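PDB 3DDM: putative mandelate racemase/muconate lactonizing enzyme from Bordetella bronchiseptica, which is a putative member of the mandelate racemase/muconate lactonizing enzyme family, pairing an enolase-type N-terminal domain with a C-terminal barrel domain. Local coordinates for residues S349-T354 / G358-G363; D126-R131 / W137-G142. The protein carries 1 engineered substitution. All coordinates share one frame; numbering follows the deposited sequence.

Contact 1: S349-T354 / G358-G363; sequences SPALAT and GRITLG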
loop_
_atom_site.group_PDB
_atom_site.type_symbol
_atom_site.label_atom_id
_atom_site.label_comp_id
_atom_site.label_asym_id
_atom_site.label_seq_id
_atom_site.Cartn_x
_atom_site.Cartn_y
_atom_site.Cartn_z
ATOM N N SER A 349 -25.802 13.419 0.754
ATOM C CA SER A 349 -25.294 14.774 0.656
ATOM C C SER A 349 -26.403 15.787 0.425
ATOM O O SER A 349 -26.587 16.278 -0.688
ATOM C CB SER A 349 -24.245 14.872 -0.452
ATOM O OG SER A 349 -24.734 14.307 -1.650
ATOM N N PRO A 350 -27.161 16.108 1.488
ATOM C CA PRO A 350 -28.267 17.069 1.437
ATOM C C PRO A 350 -27.883 18.486 1.047
ATOM O O PRO A 350 -28.737 19.270 0.629
ATOM C CB PRO A 350 -28.874 16.991 2.843
ATOM C CG PRO A 350 -27.786 16.405 3.688
ATOM C CD PRO A 350 -27.156 15.394 2.773
ATOM N N ALA A 351 -26.607 18.826 1.171
ATOM C CA ALA A 351 -26.172 20.167 0.806
ATOM C C ALA A 351 -26.431 20.404 -0.678
ATOM O O ALA A 351 -26.607 21.537 -1.125
ATOM C CB ALA A 351 -24.687 20.349 1.118
ATOM N N LEU A 352 -26.458 19.325 -1.445
ATOM C CA LEU A 352 -26.684 19.449 -2.877
ATOM C C LEU A 352 -28.075 19.944 -3.224
ATOM O O LEU A 352 -28.266 20.557 -4.274
ATOM C CB LEU A 352 -26.400 18.118 -3.577
ATOM C CG LEU A 352 -24.905 17.860 -3.774
ATOM C CD1 LEU A 352 -24.669 16.518 -4.469
ATOM C CD2 LEU A 352 -24.327 18.999 -4.593
ATOM N N ALA A 353 -29.037 19.691 -2.340
ATOM C CA ALA A 353 -30.415 20.124 -2.565
ATOM C C ALA A 353 -30.544 21.655 -2.510
ATOM O O ALA A 353 -31.596 22.213 -2.838
ATOM C CB ALA A 353 -31.345 19.468 -1.549
ATOM N N THR A 354 -29.468 22.329 -2.105
ATOM C CA THR A 354 -29.472 23.785 -2.044
ATOM C C THR A 354 -28.748 24.334 -3.262
ATOM O O THR A 354 -28.600 25.549 -3.399
ATOM C CB THR A 354 -28.746 24.335 -0.787
ATOM O OG1 THR A 354 -27.332 24.234 -0.971
ATOM C CG2 THR A 354 -29.139 23.559 0.454
ATOM N N GLY A 358 -24.789 27.384 -9.379
ATOM C CA GLY A 358 -23.495 26.776 -9.149
ATOM C C GLY A 358 -22.947 26.844 -7.734
ATOM O O GLY A 358 -21.747 26.632 -7.536
ATOM N N ARG A 359 -23.793 27.129 -6.750
ATOM C CA ARG A 359 -23.317 27.203 -5.367
ATOM C C ARG A 359 -24.218 26.498 -4.372
ATOM O O ARG A 359 -25.411 26.350 -4.591
ATOM C CB ARG A 359 -23.151 28.655 -4.925
ATOM C CG ARG A 359 -22.162 29.441 -5.757
ATOM C CD ARG A 359 -22.048 30.855 -5.254
ATOM N NE ARG A 359 -21.314 31.701 -6.186
ATOM C CZ ARG A 359 -21.189 33.020 -6.054
ATOM N NH1 ARG A 359 -20.501 33.725 -6.950
ATOM N NH2 ARG A 359 -21.756 33.637 -5.020
ATOM N N ILE A 360 -23.634 26.056 -3.273
ATOM C CA ILE A 360 -24.403 25.385 -2.247
ATOM C C ILE A 360 -24.077 26.024 -0.903
ATOM O O ILE A 360 -23.066 26.715 -0.766
ATOM C CB ILE A 360 -24.070 23.870 -2.189
ATOM C CG1 ILE A 360 -22.619 23.665 -1.743
ATOM C CG2 ILE A 360 -24.294 23.234 -3.559
ATOM C CD1 ILE A 360 -22.220 22.213 -1.568
ATOM N N THR A 361 -24.957 25.822 0.072
ATOM C CA THR A 361 -24.748 26.337 1.413
ATOM C C THR A 361 -24.954 25.183 2.383
ATOM O O THR A 361 -25.902 24.400 2.262
ATOM C CB THR A 361 -25.708 27.480 1.744
ATOM O OG1 THR A 361 -27.046 27.072 1.464
ATOM C CG2 THR A 361 -25.376 28.705 0.915
ATOM N N LEU A 362 -24.042 25.077 3.340
ATOM C CA LEU A 362 -24.063 24.006 4.321
ATOM C C LEU A 362 -25.085 24.138 5.452
ATOM O O LEU A 362 -25.444 23.138 6.089
ATOM C CB LEU A 362 -22.655 23.846 4.901
ATOM C CG LEU A 362 -21.589 23.633 3.821
ATOM C CD1 LEU A 362 -20.247 23.387 4.477
ATOM C CD2 LEU A 362 -21.981 22.444 2.928
ATOM N N GLY A 363 -25.557 25.355 5.708
ATOM C CA GLY A 363 -26.517 25.543 6.781
ATOM C C GLY A 363 -25.861 25.434 8.144
ATOM O O GLY A 363 -24.635 25.333 8.246
#
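Thr354 reaches across to the strand 359-361 with its hydroxyl, and OG1 makes the hydrogen bond that crosses between the two segments. Thr361 N donates to Thr354 OG1 over 3.0 Å, nearly straight at 167°. The same OG1 gives its proton to Ala351 O in its own segment, 2.8 Å away and in the carbonyl plane. A chi1 of 76° makes this double use possible: it sets OG1 between the backbone N and the carbonyl carbon of Thr354, and leaves CG2 beside the N, where it lies 3.8 Å from Thr361 O. Ala351 O in turn takes two donors, Thr354 N as well as OG1, the first of them a link of the short 3-10 segment 350-354.

Beside this polar bridge, Ile360 lies alongside the 3-10 segment. Its branched CB sits 3.6 Å from Ala351 O. CG1, swung between N and C at chi1 66°, places CD1 4.1 Å from Ala351 CB. That methyl also meets CD2 of Leu362 at 3.9 Å, so Ala351 CB touches Ile360 of the strand and Leu362 just beyond it, while Leu352 CD2 approaches Ile360 CG2 more loosely.

Strand 359-361 adds an antiparallel neighbour to strand 146-154 of the barrel sheet, and the 3-10 segment packs against it, tied by Ala351 N to Gln317 of helix 313-325. A hydroxyl acting at once as donor and acceptor, next to a small apolar patch, implies a directional link: the rotation of Thr354 is fixed by two bonds, and it takes the N-H of Thr361, while Ile360 bonds with Ile147.

Contact 2: D126-R131 / W137-G142; sequences DLAARR and WAWLGG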
loop_
_atom_site.group_PDB
_atom_site.type_symbol
_atom_site.label_atom_id
_atom_site.label_comp_id
_atom_site.label_asym_id
_atom_site.label_seq_id
_atom_site.Cartn_x
_atom_site.Cartn_y
_atom_site.Cartn_z
ATOM N N ASP A 126 -16.348 15.163 13.501
ATOM C CA ASP A 126 -17.795 15.245 13.363
ATOM C C ASP A 126 -18.386 15.091 14.771
ATOM O O ASP A 126 -19.283 15.834 15.170
ATOM C CB ASP A 126 -18.283 14.130 12.425
ATOM C CG ASP A 126 -19.790 14.101 12.274
ATOM O OD1 ASP A 126 -20.382 15.133 11.888
ATOM O OD2 ASP A 126 -20.381 13.034 12.541
ATOM N N LEU A 127 -17.858 14.133 15.525
ATOM C CA LEU A 127 -18.308 13.895 16.893
ATOM C C LEU A 127 -18.074 15.126 17.764
ATOM O O LEU A 127 -18.957 15.547 18.513
ATOM C CB LEU A 127 -17.562 12.699 17.489
ATOM C CG LEU A 127 -17.626 12.458 18.997
ATOM C CD1 LEU A 127 -19.059 12.446 19.466
ATOM C CD2 LEU A 127 -16.944 11.131 19.328
ATOM N N ALA A 128 -16.882 15.702 17.658
ATOM C CA ALA A 128 -16.521 16.881 18.440
ATOM C C ALA A 128 -17.379 18.089 18.089
ATOM O O ALA A 128 -17.773 18.855 18.968
ATOM C CB ALA A 128 -15.038 17.217 18.232
ATOM N N ALA A 129 -17.658 18.259 16.800
ATOM C CA ALA A 129 -18.457 19.382 16.332
ATOM C C ALA A 129 -19.886 19.229 16.807
ATOM O O ALA A 129 -20.523 20.200 17.206
ATOM C CB ALA A 129 -18.413 19.464 14.815
ATOM N N ARG A 130 -20.395 18.003 16.760
ATOM C CA ARG A 130 -21.757 17.744 17.210
ATOM C C ARG A 130 -21.885 18.046 18.702
ATOM O O ARG A 130 -22.797 18.771 19.111
ATOM C CB ARG A 130 -22.144 16.290 16.939
ATOM C CG ARG A 130 -22.807 16.067 15.600
ATOM C CD ARG A 130 -22.342 14.764 14.970
ATOM N NE ARG A 130 -23.328 14.165 14.075
ATOM C CZ ARG A 130 -24.007 14.822 13.139
ATOM N NH1 ARG A 130 -23.818 16.123 12.961
ATOM N NH2 ARG A 130 -24.874 14.177 12.372
ATOM N N ARG A 131 -20.969 17.501 19.504
ATOM C CA ARG A 131 -21.002 17.720 20.942
ATOM C C ARG A 131 -20.985 19.204 21.270
ATOM O O ARG A 131 -21.613 19.636 22.238
ATOM C CB ARG A 131 -19.830 17.023 21.636
ATOM C CG ARG A 131 -19.993 15.510 21.751
ATOM C CD ARG A 131 -19.041 14.921 22.789
ATOM N NE ARG A 131 -19.121 15.652 24.055
ATOM C CZ ARG A 131 -19.347 15.087 25.241
ATOM N NH1 ARG A 131 -19.521 13.772 25.337
ATOM N NH2 ARG A 131 -19.401 15.837 26.339
ATOM N N TRP A 137 -18.072 23.226 9.569
ATOM C CA TRP A 137 -17.425 24.422 9.048
ATOM C C TRP A 137 -17.147 25.483 10.131
ATOM O O TRP A 137 -16.099 26.129 10.125
ATOM C CB TRP A 137 -18.246 25.029 7.901
ATOM C CG TRP A 137 -19.535 25.701 8.297
ATOM C CD1 TRP A 137 -20.800 25.176 8.226
ATOM C CD2 TRP A 137 -19.690 27.051 8.753
ATOM N NE1 TRP A 137 -21.729 26.120 8.601
ATOM C CE2 TRP A 137 -21.076 27.278 8.930
ATOM C CE3 TRP A 137 -18.792 28.092 9.030
ATOM C CZ2 TRP A 137 -21.583 28.508 9.367
ATOM C CZ3 TRP A 137 -19.299 29.316 9.466
ATOM C CH2 TRP A 137 -20.683 29.512 9.629
ATOM N N ALA A 138 -18.078 25.656 11.066
ATOM C CA ALA A 138 -17.905 26.639 12.135
ATOM C C ALA A 138 -16.834 26.167 13.115
ATOM O O ALA A 138 -15.996 26.954 13.562
ATOM C CB ALA A 138 -19.222 26.859 12.866
ATOM N N TRP A 139 -16.881 24.878 13.440
ATOM C CA TRP A 139 -15.926 24.245 14.338
ATOM C C TRP A 139 -14.488 24.439 13.816
ATOM O O TRP A 139 -13.574 24.775 14.570
ATOM C CB TRP A 139 -16.247 22.764 14.414
ATOM C CG TRP A 139 -15.480 22.005 15.425
ATOM C CD1 TRP A 139 -15.754 21.913 16.752
ATOM C CD2 TRP A 139 -14.381 21.123 15.176
ATOM N NE1 TRP A 139 -14.907 21.013 17.350
ATOM C CE2 TRP A 139 -14.050 20.512 16.405
ATOM C CE3 TRP A 139 -13.647 20.780 14.030
ATOM C CZ2 TRP A 139 -13.013 19.572 16.526
ATOM C CZ3 TRP A 139 -12.614 19.840 14.151
ATOM C CH2 TRP A 139 -12.311 19.250 15.391
ATOM N N LEU A 140 -14.299 24.221 12.517
ATOM C CA LEU A 140 -12.994 24.392 11.885
ATOM C C LEU A 140 -12.593 25.874 11.842
ATOM O O LEU A 140 -11.598 26.240 11.210
ATOM C CB LEU A 140 -13.030 23.832 10.461
ATOM C CG LEU A 140 -13.284 22.330 10.331
ATOM C CD1 LEU A 140 -13.623 21.973 8.885
ATOM C CD2 LEU A 140 -12.062 21.578 10.813
ATOM N N GLY A 141 -13.372 26.726 12.499
ATOM C CA GLY A 141 -13.058 28.142 12.504
ATOM C C GLY A 141 -13.459 28.912 11.255
ATOM O O GLY A 141 -12.840 29.919 10.923
ATOM N N GLY A 142 -14.497 28.454 10.562
ATOM C CA GLY A 142 -14.943 29.153 9.364
ATOM C C GLY A 142 -15.936 30.256 9.693
ATOM O O GLY A 142 -16.468 30.300 10.803
#
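The turn between helix 110-131 and the short helix 136-139, in the N-terminal domain of the family, brings the end of the longer helix against the shorter one, and Trp139 packs its indole against Ala128 and Ala129. With CG anti to the backbone N (chi1 -172°), the ring is put against the longer helix. The CB of Ala129 stands over the five-membered ring in a CH-pi contact, 4.2 Å from its centroid and 22° off the normal. Ala129 CA lies over a face too, 3.7 Å from Trp139 CD1. Farther along the indole, Ala128 CB comes in obliquely against the six-membered ring, 3.5 Å from Trp139 CZ2. No hydrogen bond crosses, so the contact is apolar, made by two methyls and the Ala129 CA against the indole.

Just beyond, the short helix ends in a Schellman motif: Gly141, with positive phi, is the C-prime residue, and Gly142 N bonds to Trp137 O at 2.9 Å. Leu140 then turns in among helices 313-325 and 287-300, touching Leu322, Ala325, Phe288 and Leu292. Asp126, whose CB points away from the short helix, takes the N-H of Trp54 in strand 52-56 through OD2.

In the fold
Contact 2 comes first along the chain and closes before contact 1 opens; their centres are about 18 Å apart. Contact 2 belongs to the N-terminal domain and contact 1 to the C-terminal barrel domain, yet the two meet directly. Trp137 NE1 probably donates to Gly363 O at 3.0 Å, and Leu362 CB packs against Trp137 CD1. Helix 313-325 is common ground, since Leu362 and Trp137 both touch it. Asp145, just before strand 146-154, also borders both. The loop just after strand 359-361, which is paired with barrel strand 146-154, therefore meets the short helix 136-139, joining the two parts of the chain.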